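Local coordinates for hypothetical protein Atu0240 (Agrobacterium tumefaciens str. C58, PDB 2GAX) that is of unknown function but belongs to the DUF2000 family of the PTH2 (peptidyl-tRNA hydrolase 2) clan, consistent with a related fold, at residues V60-R74 with I123-A135. Sequence-based numbering, arbitrary orientation.
Sequences VMATDQEALRKIHQR and IVDKITKGAKLHA
One antiparallel edge of the mixed beta-sheet, where strand 132-133 pairs with strand 58-63, continues into a contact between the side of helix 65-77 and the C-terminal end of helix 121-127 with its following turn. A62 and K132 form a hydrogen-bonded pair, A62 N giving to K132 O at 2.8 Å and K132 N to A62 O at 3.0 Å; H134 N adds a third bond, to V60 O. On the face where A62 and K132 lie, A62 CB stands 3.8 Å from H134 CD2, while H134 NE2 is hydrogen-bonded to K19 NZ. Selenomethionine M61 leaves by the other face and bends at chi3 (-71°), which carries CE to 3.7 Å from T128 CG2, the two side chains crossing nearly at right angles. Strand 58-63 lies between strand 4-11, parallel to it, and the short strand 132-133, outermost in the five-stranded sheet of this alpha/beta fold.

Before that strand, helix 121-127 and the type II turn T128-A131 receive helix 65-77. R74 NH1 clasps two carbonyls there: I127 O, at 2.8 Å, lies near the guanidinium plane but is met from above its own carbonyl plane, whereas K129 O is met on a lone pair at 3.0 Å. K129 O also accepts from K70 NZ at 3.1 Å, so two cationic side chains probably polarise this carbonyl. K129 CB covers one guanidinium face. Beneath these polar links, I71 CD1 rests 3.9 Å from A131 CB, and its CG2 branch meets CG2 of I127.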
loop_
_atom_site.group_PDB
_atom_site.type_symbol
_atom_site.label_atom_id
_atom_site.label_comp_id
_atom_site.label_asym_id
_atom_site.label_seq_id
_atom_site.Cartn_x
_atom_site.Cartn_y
_atom_site.Cartn_z
ATOM N N VAL A 60 8.128 -4.383 0.418
ATOM C CA VAL A 60 7.540 -3.853 1.661
ATOM C C VAL A 60 8.578 -3.069 2.465
ATOM O O VAL A 60 9.693 -3.544 2.677
ATOM C CB VAL A 60 6.910 -4.973 2.530
ATOM C CG1 VAL A 60 6.238 -4.385 3.786
ATOM C CG2 VAL A 60 5.900 -5.762 1.712
HETATM N N MSE A 61 8.198 -1.866 2.895
HETATM C CA MSE A 61 9.093 -0.973 3.629
HETATM C C MSE A 61 8.431 -0.445 4.897
HETATM O O MSE A 61 7.229 -0.601 5.086
HETATM C CB MSE A 61 9.522 0.197 2.739
HETATM C CG MSE A 61 10.240 -0.225 1.469
HETATM SE SE MSE A 61 10.263 1.241 0.166
HETATM C CE MSE A 61 8.461 1.211 -0.299
ATOM N N ALA A 62 9.226 0.167 5.774
ATOM C CA ALA A 62 8.701 0.768 6.995
ATOM C C ALA A 62 9.457 2.050 7.304
ATOM O O ALA A 62 10.616 2.195 6.928
ATOM C CB ALA A 62 8.791 -0.211 8.164
ATOM N N THR A 63 8.782 2.988 7.954
ATOM C CA THR A 63 9.422 4.225 8.394
ATOM C C THR A 63 8.605 4.890 9.497
ATOM O O THR A 63 7.557 4.379 9.892
ATOM C CB THR A 63 9.690 5.196 7.211
ATOM O OG1 THR A 63 10.443 6.326 7.670
ATOM C CG2 THR A 63 8.384 5.677 6.573
ATOM N N ASP A 64 9.090 6.036 9.978
ATOM C CA ASP A 64 8.417 6.789 11.032
ATOM C C ASP A 64 7.276 7.676 10.526
ATOM O O ASP A 64 7.146 7.927 9.326
ATOM C CB ASP A 64 9.437 7.632 11.804
ATOM C CG ASP A 64 10.144 8.647 10.916
ATOM O OD1 ASP A 64 11.134 8.272 10.254
ATOM O OD2 ASP A 64 9.698 9.820 10.875
ATOM N N GLN A 65 6.464 8.162 11.461
ATOM C CA GLN A 65 5.290 8.976 11.130
ATOM C C GLN A 65 5.579 10.143 10.186
ATOM O O GLN A 65 4.943 10.271 9.134
ATOM C CB GLN A 65 4.610 9.483 12.404
ATOM C CG GLN A 65 3.282 10.178 12.167
ATOM C CD GLN A 65 2.266 9.289 11.478
ATOM O OE1 GLN A 65 2.332 9.063 10.260
ATOM N NE2 GLN A 65 1.295 8.811 12.240
ATOM N N GLU A 66 6.539 10.995 10.549
ATOM C CA GLU A 66 6.803 12.176 9.734
ATOM C C GLU A 66 7.458 11.836 8.416
ATOM O O GLU A 66 7.237 12.532 7.420
ATOM C CB GLU A 66 7.586 13.249 10.505
ATOM C CG GLU A 66 6.769 13.855 11.650
ATOM C CD GLU A 66 5.368 14.253 11.221
ATOM O OE1 GLU A 66 5.227 15.040 10.261
ATOM O OE2 GLU A 66 4.404 13.770 11.841
ATOM N N ALA A 67 8.229 10.751 8.389
ATOM C CA ALA A 67 8.782 10.280 7.123
ATOM C C ALA A 67 7.693 9.712 6.195
ATOM O O ALA A 67 7.774 9.866 4.967
ATOM C CB ALA A 67 9.884 9.267 7.344
ATOM N N LEU A 68 6.681 9.071 6.779
ATOM C CA LEU A 68 5.561 8.554 5.992
ATOM C C LEU A 68 4.698 9.697 5.450
ATOM O O LEU A 68 4.163 9.608 4.349
ATOM C CB LEU A 68 4.732 7.544 6.806
ATOM C CG LEU A 68 3.693 6.620 6.147
ATOM C CD1 LEU A 68 4.219 5.921 4.893
ATOM C CD2 LEU A 68 3.236 5.584 7.146
ATOM N N ARG A 69 4.593 10.780 6.210
ATOM C CA ARG A 69 3.914 11.984 5.743
ATOM C C ARG A 69 4.540 12.561 4.468
ATOM O O ARG A 69 3.818 12.850 3.515
ATOM C CB ARG A 69 3.867 13.061 6.833
ATOM C CG ARG A 69 3.054 14.287 6.411
ATOM C CD ARG A 69 3.052 15.375 7.459
ATOM N NE ARG A 69 2.911 14.829 8.806
ATOM C CZ ARG A 69 1.769 14.390 9.326
ATOM N NH1 ARG A 69 0.641 14.426 8.615
ATOM N NH2 ARG A 69 1.757 13.912 10.565
ATOM N N LYS A 70 5.868 12.720 4.441
ATOM C CA LYS A 70 6.521 13.280 3.252
ATOM C C LYS A 70 6.383 12.374 2.026
ATOM O O LYS A 70 6.173 12.864 0.919
ATOM C CB LYS A 70 7.987 13.676 3.509
ATOM C CG LYS A 70 8.791 12.661 4.290
ATOM C CD LYS A 70 10.314 12.922 4.199
ATOM C CE LYS A 70 11.122 11.680 4.655
ATOM N NZ LYS A 70 10.637 10.377 4.041
ATOM N N ILE A 71 6.483 11.062 2.239
ATOM C CA ILE A 71 6.246 10.058 1.191
ATOM C C ILE A 71 4.833 10.227 0.617
ATOM O O ILE A 71 4.648 10.295 -0.602
ATOM C CB ILE A 71 6.490 8.617 1.724
ATOM C CG1 ILE A 71 7.995 8.397 1.960
ATOM C CG2 ILE A 71 5.949 7.579 0.740
ATOM C CD1 ILE A 71 8.366 7.138 2.756
ATOM N N HIS A 72 3.848 10.319 1.507
ATOM C CA HIS A 72 2.480 10.650 1.123
ATOM C C HIS A 72 2.442 11.945 0.276
ATOM O O HIS A 72 1.946 11.954 -0.855
ATOM C CB HIS A 72 1.621 10.751 2.385
ATOM C CG HIS A 72 0.194 11.130 2.137
ATOM N ND1 HIS A 72 -0.611 11.647 3.131
ATOM C CD2 HIS A 72 -0.577 11.068 1.024
ATOM C CE1 HIS A 72 -1.812 11.889 2.641
ATOM N NE2 HIS A 72 -1.815 11.554 1.362
ATOM N N GLN A 73 3.004 13.023 0.822
ATOM C CA GLN A 73 3.126 14.308 0.114
ATOM C C GLN A 73 3.846 14.222 -1.238
ATOM O O GLN A 73 3.402 14.816 -2.213
ATOM C CB GLN A 73 3.793 15.347 1.038
ATOM C CG GLN A 73 2.903 15.721 2.230
ATOM C CD GLN A 73 3.626 16.502 3.312
ATOM O OE1 GLN A 73 4.822 16.310 3.548
ATOM N NE2 GLN A 73 2.903 17.387 3.980
ATOM N N ARG A 74 4.936 13.469 -1.305
ATOM C CA ARG A 74 5.653 13.272 -2.559
ATOM C C ARG A 74 4.785 12.572 -3.604
ATOM O O ARG A 74 4.849 12.926 -4.775
ATOM C CB ARG A 74 6.938 12.473 -2.360
ATOM C CG ARG A 74 8.022 13.154 -1.542
ATOM C CD ARG A 74 9.339 12.496 -1.841
ATOM N NE ARG A 74 10.380 12.890 -0.897
ATOM C CZ ARG A 74 10.841 12.117 0.081
ATOM N NH1 ARG A 74 10.369 10.889 0.255
ATOM N NH2 ARG A 74 11.798 12.575 0.878
ATOM N N ILE A 123 10.264 6.904 -10.480
ATOM C CA ILE A 123 9.362 7.747 -9.703
ATOM C C ILE A 123 9.120 7.170 -8.298
ATOM O O ILE A 123 9.204 7.904 -7.310
ATOM C CB ILE A 123 8.019 7.989 -10.471
ATOM C CG1 ILE A 123 8.229 9.047 -11.563
ATOM C CG2 ILE A 123 6.912 8.456 -9.528
ATOM C CD1 ILE A 123 7.189 9.035 -12.683
ATOM N N VAL A 124 8.833 5.864 -8.221
ATOM C CA VAL A 124 8.614 5.188 -6.933
ATOM C C VAL A 124 9.794 5.362 -5.973
ATOM O O VAL A 124 9.599 5.654 -4.793
ATOM C CB VAL A 124 8.283 3.683 -7.112
ATOM C CG1 VAL A 124 8.221 2.971 -5.764
ATOM C CG2 VAL A 124 6.963 3.520 -7.854
ATOM N N ASP A 125 11.012 5.180 -6.483
ATOM C CA ASP A 125 12.231 5.346 -5.678
ATOM C C ASP A 125 12.412 6.771 -5.125
ATOM O O ASP A 125 12.884 6.951 -3.998
ATOM C CB ASP A 125 13.459 4.931 -6.494
ATOM C CG ASP A 125 13.451 3.459 -6.856
ATOM O OD1 ASP A 125 13.075 2.625 -5.997
ATOM O OD2 ASP A 125 13.827 3.137 -8.003
ATOM N N LYS A 126 12.042 7.773 -5.922
ATOM C CA LYS A 126 12.008 9.171 -5.466
ATOM C C LYS A 126 10.948 9.407 -4.381
ATOM O O LYS A 126 11.188 10.113 -3.402
ATOM C CB LYS A 126 11.757 10.116 -6.648
ATOM C CG LYS A 126 12.948 10.242 -7.601
ATOM C CD LYS A 126 12.661 11.178 -8.776
ATOM C CE LYS A 126 13.957 11.600 -9.469
ATOM N NZ LYS A 126 14.908 12.286 -8.528
ATOM N N ILE A 127 9.771 8.815 -4.568
ATOM C CA ILE A 127 8.674 8.996 -3.633
ATOM C C ILE A 127 9.024 8.392 -2.273
ATOM O O ILE A 127 8.835 9.031 -1.237
ATOM C CB ILE A 127 7.359 8.412 -4.205
ATOM C CG1 ILE A 127 6.779 9.365 -5.248
ATOM C CG2 ILE A 127 6.344 8.137 -3.098
ATOM C CD1 ILE A 127 5.735 8.738 -6.153
ATOM N N THR A 128 9.582 7.182 -2.299
ATOM C CA THR A 128 9.816 6.387 -1.093
ATOM C C THR A 128 11.150 6.696 -0.394
ATOM O O THR A 128 11.503 6.032 0.583
ATOM C CB THR A 128 9.758 4.869 -1.400
ATOM O OG1 THR A 128 10.866 4.509 -2.237
ATOM C CG2 THR A 128 8.442 4.492 -2.097
ATOM N N LYS A 129 11.884 7.695 -0.884
ATOM C CA LYS A 129 13.169 8.086 -0.276
ATOM C C LYS A 129 13.059 8.266 1.236
ATOM O O LYS A 129 12.158 8.951 1.734
ATOM C CB LYS A 129 13.702 9.369 -0.918
ATOM C CG LYS A 129 15.149 9.710 -0.570
ATOM C CD LYS A 129 15.512 11.072 -1.153
ATOM C CE LYS A 129 16.860 11.566 -0.666
ATOM N NZ LYS A 129 17.108 12.948 -1.160
ATOM N N GLY A 130 13.980 7.646 1.960
ATOM C CA GLY A 130 13.991 7.733 3.411
ATOM C C GLY A 130 13.609 6.416 4.062
ATOM O O GLY A 130 14.240 5.999 5.047
ATOM N N ALA A 131 12.591 5.761 3.498
ATOM C CA ALA A 131 12.056 4.505 4.027
ATOM C C ALA A 131 13.074 3.362 4.014
ATOM O O ALA A 131 13.956 3.309 3.166
ATOM C CB ALA A 131 10.792 4.099 3.256
ATOM N N LYS A 132 12.937 2.452 4.973
ATOM C CA LYS A 132 13.792 1.273 5.078
ATOM C C LYS A 132 13.017 0.034 4.620
ATOM O O LYS A 132 11.852 -0.130 4.984
ATOM C CB LYS A 132 14.223 1.112 6.542
ATOM C CG LYS A 132 15.041 -0.127 6.872
ATOM C CD LYS A 132 16.492 -0.069 6.359
ATOM C CE LYS A 132 17.229 -1.394 6.622
ATOM N NZ LYS A 132 16.453 -2.604 6.168
ATOM N N LEU A 133 13.649 -0.831 3.825
ATOM C CA LEU A 133 13.077 -2.152 3.556
ATOM C C LEU A 133 12.765 -2.887 4.861
ATOM O O LEU A 133 13.512 -2.784 5.827
ATOM C CB LEU A 133 14.026 -2.998 2.721
ATOM C CG LEU A 133 13.500 -3.315 1.329
ATOM C CD1 LEU A 133 13.721 -2.134 0.405
ATOM C CD2 LEU A 133 14.191 -4.563 0.816
ATOM N N HIS A 134 11.657 -3.620 4.883
ATOM C CA HIS A 134 11.213 -4.236 6.115
ATOM C C HIS A 134 12.021 -5.483 6.430
ATOM O O HIS A 134 12.378 -6.257 5.534
ATOM C CB HIS A 134 9.718 -4.573 6.074
ATOM C CG HIS A 134 9.090 -4.675 7.429
ATOM N ND1 HIS A 134 9.436 -5.651 8.339
ATOM C CD2 HIS A 134 8.136 -3.924 8.028
ATOM C CE1 HIS A 134 8.734 -5.488 9.444
ATOM N NE2 HIS A 134 7.932 -4.451 9.279
ATOM N N ALA A 135 12.317 -5.637 7.717
ATOM C CA ALA A 135 12.789 -6.884 8.294
ATOM C C ALA A 135 11.592 -7.824 8.481
ATOM O O ALA A 135 11.756 -9.021 8.710
ATOM C CB ALA A 135 13.453 -6.604 9.634
#